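Local coordinates for protein CRISPR-associated endoribonuclease Cas6 1 (PDB 5YI6) that probably cuts the long transcripts of CRISPR repeat arrays into CRISPR RNAs, acting as an RNA-binding endoribonuclease of the Cas6 family in archaeal antiviral defence, at residues N39-Y42 / A43-H47; F158-N161 / L162-N165. All coordinates share one frame; numbering follows the deposited sequence.

Contact 1: residues N39-Y42 / A43-H47; sequences NPAY and AKRLH
Arg45 reaches back to the carbonyl of Ala41, four residues earlier: NH1 meets Ala41 O at 2.9 Å, in the carbonyl plane on a lone pair, and nearly in the plane of the guanidinium. The chain runs straight from CG to NE, which brings NH1 to the Ala41 carbonyl; the same NH1 also pairs with Glu100. A water bridges Arg45 N, from which it accepts at 2.6 Å, to Pro40 O, to which it donates. Lys44 NZ adds a weak bond to Pro40 O at 3.4 Å. Asn39 O takes both Tyr42 N and Ala43 N, and Tyr42 O receives Leu46 N at 2.8 Å. Ahead of them Asn39, at the N-cap, accepts Ala41 N through OD1 (2.9 Å), with the donor above the amide plane; Pro40, which has no N-H to satisfy, suits the first turn. Tyr42 and Leu46 lie side by side, CD1 to CD1 4.1 Å, and pack on helix 88-101, where Asp101 binds the tyrosine hydroxyl. This is an Asn-capped short helix, weakly bonded, followed by a type I turn from Lys44 to His47; the turn ends on His47, the probable proton donor of the active site.

Contact 2: residues F158-N161 / L162-N165; sequences FYEN and LKNN
Phe158 to Asn165 form two turns of regular helix, in which each of the four N-H groups from Leu162 to Asn165 bonds to the carbonyl four residues earlier, from Phe158 O to Asn161 O. Phe158 and Leu162, one turn apart, point the same way, with Phe158 CE2 4.0 Å from Leu162 CD2; these apolar side chains suit the buried flank, where both rest on Phe184 of strand 182-195. Both first torsions set CG anti to the backbone N (chi1 179° for Phe158), which aligns the two. One residue on along the helix, Lys163 CD lies 3.6 Å from Tyr159 CE2. A bend at chi3 (51°) brings Lys163 NZ to Glu160 OE2 in a long salt bridge of 3.6 Å, but its main charge partner is Glu183, which also binds the Tyr159 hydroxyl. On the outer side two waters join Glu160 and Asn164: one donates to Glu160 OE1 and to Asn164 OD1 (2.7 Å), the other donates to OE1 and accepts from Asn164 ND2 (2.8 Å). A third water donates to Asn161 OD1 and accepts from Asn164 ND2. The chemistry thus grades from apolar packing through a shared lysine charge to a hydrated amide and carboxylate face, as expected of an amphipathic helix.

Contacts 1 and 2 are both local helical contacts, yet they lie on opposite sides of the chain's centre, their nearest atoms about 22 Å apart, one in the N-terminal and one in the C-terminal Cas6 family region. Both are partly buried, with an apolar pair on the inner flank and polar groups outside. They differ in what they rest on: 39-47 sits against another helix, 88-101, whereas 158-165 lies on a sheet through strand 182-195. In the short, weakly bonded helix of contact 1, side chains and a water bond to backbone atoms; in contact 2 four backbone bonds run in the regular i to i+4 pattern, and waters join side chains. Only contact 1 contains a predicted catalytic residue.

Contact 1: residues N39-Y42 / A43-H47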
loop_
_atom_site.group_PDB
_atom_site.type_symbol
_atom_site.label_atom_id
_atom_site.label_comp_id
_atom_site.label_asym_id
_atom_site.label_seq_id
_atom_site.Cartn_x
_atom_site.Cartn_y
_atom_site.Cartn_z
ATOM N N ASN A 39 -11.971 1.361 20.260
ATOM C CA ASN A 39 -11.158 0.559 21.157
ATOM C C ASN A 39 -10.019 1.422 21.708
ATOM O O ASN A 39 -9.273 2.034 20.924
ATOM C CB ASN A 39 -10.598 -0.652 20.397
ATOM C CG ASN A 39 -9.793 -1.598 21.281
ATOM O OD1 ASN A 39 -9.373 -1.250 22.380
ATOM N ND2 ASN A 39 -9.547 -2.806 20.770
ATOM N N PRO A 40 -9.858 1.509 23.031
ATOM C CA PRO A 40 -8.760 2.309 23.584
ATOM C C PRO A 40 -7.382 1.864 23.123
ATOM O O PRO A 40 -6.455 2.680 23.167
ATOM C CB PRO A 40 -8.921 2.137 25.104
ATOM C CG PRO A 40 -10.345 1.793 25.300
ATOM C CD PRO A 40 -10.853 1.139 24.059
ATOM N N ALA A 41 -7.229 0.622 22.646
ATOM C CA ALA A 41 -5.956 0.212 22.067
ATOM C C ALA A 41 -5.549 1.117 20.909
ATOM O O ALA A 41 -4.351 1.289 20.653
ATOM C CB ALA A 41 -6.033 -1.251 21.590
ATOM N N TYR A 42 -6.517 1.695 20.195
ATOM C CA TYR A 42 -6.221 2.594 19.085
ATOM C C TYR A 42 -6.537 4.046 19.389
ATOM O O TYR A 42 -5.825 4.939 18.924
ATOM C CB TYR A 42 -7.020 2.181 17.839
ATOM C CG TYR A 42 -6.720 0.752 17.403
ATOM C CD1 TYR A 42 -5.565 0.455 16.690
ATOM C CD2 TYR A 42 -7.611 -0.297 17.698
ATOM C CE1 TYR A 42 -5.278 -0.864 16.261
ATOM C CE2 TYR A 42 -7.321 -1.637 17.283
ATOM C CZ TYR A 42 -6.172 -1.897 16.559
ATOM O OH TYR A 42 -5.884 -3.200 16.155
ATOM N N ALA A 43 -7.588 4.277 20.169
ATOM C CA ALA A 43 -8.176 5.598 20.301
ATOM C C ALA A 43 -7.155 6.619 20.792
ATOM O O ALA A 43 -6.971 7.665 20.166
ATOM C CB ALA A 43 -9.376 5.521 21.245
ATOM N N LYS A 44 -6.479 6.334 21.905
ATOM C CA LYS A 44 -5.514 7.311 22.406
ATOM C C LYS A 44 -4.333 7.452 21.451
ATOM O O LYS A 44 -3.917 8.575 21.108
ATOM C CB LYS A 44 -5.058 6.913 23.805
ATOM C CG LYS A 44 -5.862 5.749 24.428
ATOM C CD LYS A 44 -5.266 5.350 25.784
ATOM C CE LYS A 44 -5.946 4.146 26.418
ATOM N NZ LYS A 44 -5.121 2.899 26.252
ATOM N N ARG A 45 -3.833 6.316 20.957
ATOM C CA ARG A 45 -2.625 6.293 20.132
ATOM C C ARG A 45 -2.812 6.997 18.803
ATOM O O ARG A 45 -1.855 7.590 18.286
ATOM C CB ARG A 45 -2.183 4.840 19.888
ATOM C CG ARG A 45 -1.685 4.136 21.154
ATOM C CD ARG A 45 -1.293 2.705 20.864
ATOM N NE ARG A 45 -0.566 2.102 21.996
ATOM C CZ ARG A 45 -0.976 1.026 22.646
ATOM N NH1 ARG A 45 -2.098 0.420 22.267
ATOM N NH2 ARG A 45 -0.241 0.539 23.647
ATOM N N LEU A 46 -4.007 6.919 18.210
ATOM C CA LEU A 46 -4.216 7.398 16.854
ATOM C C LEU A 46 -5.122 8.627 16.813
ATOM O O LEU A 46 -5.603 8.999 15.752
ATOM C CB LEU A 46 -4.740 6.261 15.965
ATOM C CG LEU A 46 -3.733 5.106 15.838
ATOM C CD1 LEU A 46 -4.349 3.971 15.024
ATOM C CD2 LEU A 46 -2.425 5.573 15.180
ATOM N N HIS A 47 -5.314 9.288 17.960
ATOM C CA HIS A 47 -6.188 10.457 18.022
ATOM C C HIS A 47 -5.787 11.517 17.000
ATOM O O HIS A 47 -6.644 12.147 16.380
ATOM C CB HIS A 47 -6.146 11.023 19.443
ATOM C CG HIS A 47 -7.018 12.219 19.642
ATOM N ND1 HIS A 47 -8.394 12.140 19.682
ATOM C CD2 HIS A 47 -6.710 13.528 19.811
ATOM C CE1 HIS A 47 -8.898 13.349 19.864
ATOM N NE2 HIS A 47 -7.899 14.210 19.943
HETATM O O HOH W 1 -4.577 4.116 22.222
#

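Contact 2: residues F158-N161 / L162-N165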
loop_
_atom_site.group_PDB
_atom_site.type_symbol
_atom_site.label_atom_id
_atom_site.label_comp_id
_atom_site.label_asym_id
_atom_site.label_seq_id
_atom_site.Cartn_x
_atom_site.Cartn_y
_atom_site.Cartn_z
ATOM N N PHE A 158 0.857 8.736 -18.095
ATOM C CA PHE A 158 1.188 8.018 -16.858
ATOM C C PHE A 158 2.492 8.524 -16.264
ATOM O O PHE A 158 2.582 8.774 -15.056
ATOM C CB PHE A 158 1.276 6.521 -17.137
ATOM C CG PHE A 158 1.643 5.696 -15.935
ATOM C CD1 PHE A 158 0.647 5.221 -15.073
ATOM C CD2 PHE A 158 2.970 5.373 -15.690
ATOM C CE1 PHE A 158 0.973 4.412 -13.978
ATOM C CE2 PHE A 158 3.323 4.600 -14.584
ATOM C CZ PHE A 158 2.317 4.107 -13.722
ATOM N N TYR A 159 3.525 8.653 -17.101
ATOM C CA TYR A 159 4.877 8.896 -16.618
ATOM C C TYR A 159 4.957 10.178 -15.787
ATOM O O TYR A 159 5.385 10.169 -14.617
ATOM C CB TYR A 159 5.841 8.939 -17.815
ATOM C CG TYR A 159 7.285 8.913 -17.428
ATOM C CD1 TYR A 159 7.949 7.698 -17.215
ATOM C CD2 TYR A 159 8.006 10.092 -17.268
ATOM C CE1 TYR A 159 9.269 7.666 -16.833
ATOM C CE2 TYR A 159 9.335 10.070 -16.887
ATOM C CZ TYR A 159 9.957 8.841 -16.661
ATOM O OH TYR A 159 11.264 8.783 -16.290
ATOM N N GLU A 160 4.577 11.310 -16.394
ATOM C CA GLU A 160 4.694 12.559 -15.659
ATOM C C GLU A 160 3.668 12.644 -14.544
ATOM O O GLU A 160 3.932 13.275 -13.520
ATOM C CB GLU A 160 4.564 13.758 -16.610
ATOM C CG GLU A 160 5.829 13.941 -17.484
ATOM C CD GLU A 160 7.112 14.134 -16.660
ATOM O OE1 GLU A 160 7.082 14.859 -15.639
ATOM O OE2 GLU A 160 8.161 13.567 -17.035
ATOM N N ASN A 161 2.495 12.046 -14.720
ATOM C CA ASN A 161 1.506 12.115 -13.651
ATOM C C ASN A 161 1.959 11.339 -12.416
ATOM O O ASN A 161 1.722 11.783 -11.288
ATOM C CB ASN A 161 0.150 11.631 -14.139
ATOM C CG ASN A 161 -0.594 12.735 -14.879
ATOM O OD1 ASN A 161 0.030 13.534 -15.578
ATOM N ND2 ASN A 161 -1.901 12.794 -14.725
ATOM N N LEU A 162 2.635 10.200 -12.613
ATOM C CA LEU A 162 3.198 9.462 -11.468
ATOM C C LEU A 162 4.271 10.299 -10.758
ATOM O O LEU A 162 4.299 10.390 -9.514
ATOM C CB LEU A 162 3.776 8.118 -11.945
ATOM C CG LEU A 162 4.155 7.171 -10.773
ATOM C CD1 LEU A 162 2.846 6.700 -10.084
ATOM C CD2 LEU A 162 4.966 5.977 -11.249
ATOM N N LYS A 163 5.171 10.923 -11.539
ATOM C CA LYS A 163 6.202 11.769 -10.929
ATOM C C LYS A 163 5.589 12.959 -10.184
ATOM O O LYS A 163 5.984 13.276 -9.060
ATOM C CB LYS A 163 7.175 12.261 -12.002
ATOM C CG LYS A 163 8.075 11.125 -12.567
ATOM C CD LYS A 163 8.934 11.617 -13.717
ATOM C CE LYS A 163 9.675 12.879 -13.339
ATOM N NZ LYS A 163 10.625 13.231 -14.417
ATOM N N ASN A 164 4.651 13.650 -10.817
ATOM C CA ASN A 164 4.096 14.852 -10.214
ATOM C C ASN A 164 3.251 14.520 -9.004
ATOM O O ASN A 164 3.234 15.285 -8.034
ATOM C CB ASN A 164 3.293 15.637 -11.237
ATOM C CG ASN A 164 4.192 16.303 -12.255
ATOM O OD1 ASN A 164 5.320 16.678 -11.918
ATOM N ND2 ASN A 164 3.707 16.476 -13.484
ATOM N N ASN A 165 2.566 13.382 -9.025
ATOM C CA ASN A 165 1.885 12.959 -7.819
ATOM C C ASN A 165 2.881 12.823 -6.668
ATOM O O ASN A 165 2.627 13.311 -5.556
ATOM C CB ASN A 165 1.169 11.623 -8.056
ATOM C CG ASN A 165 0.721 10.992 -6.751
ATOM O OD1 ASN A 165 1.496 10.291 -6.084
ATOM N ND2 ASN A 165 -0.505 11.274 -6.365
HETATM O O HOH W 2 7.723 15.800 -12.800
HETATM O O HOH W 3 5.259 17.405 -15.684
HETATM O O HOH W 4 0.510 15.969 -13.856
#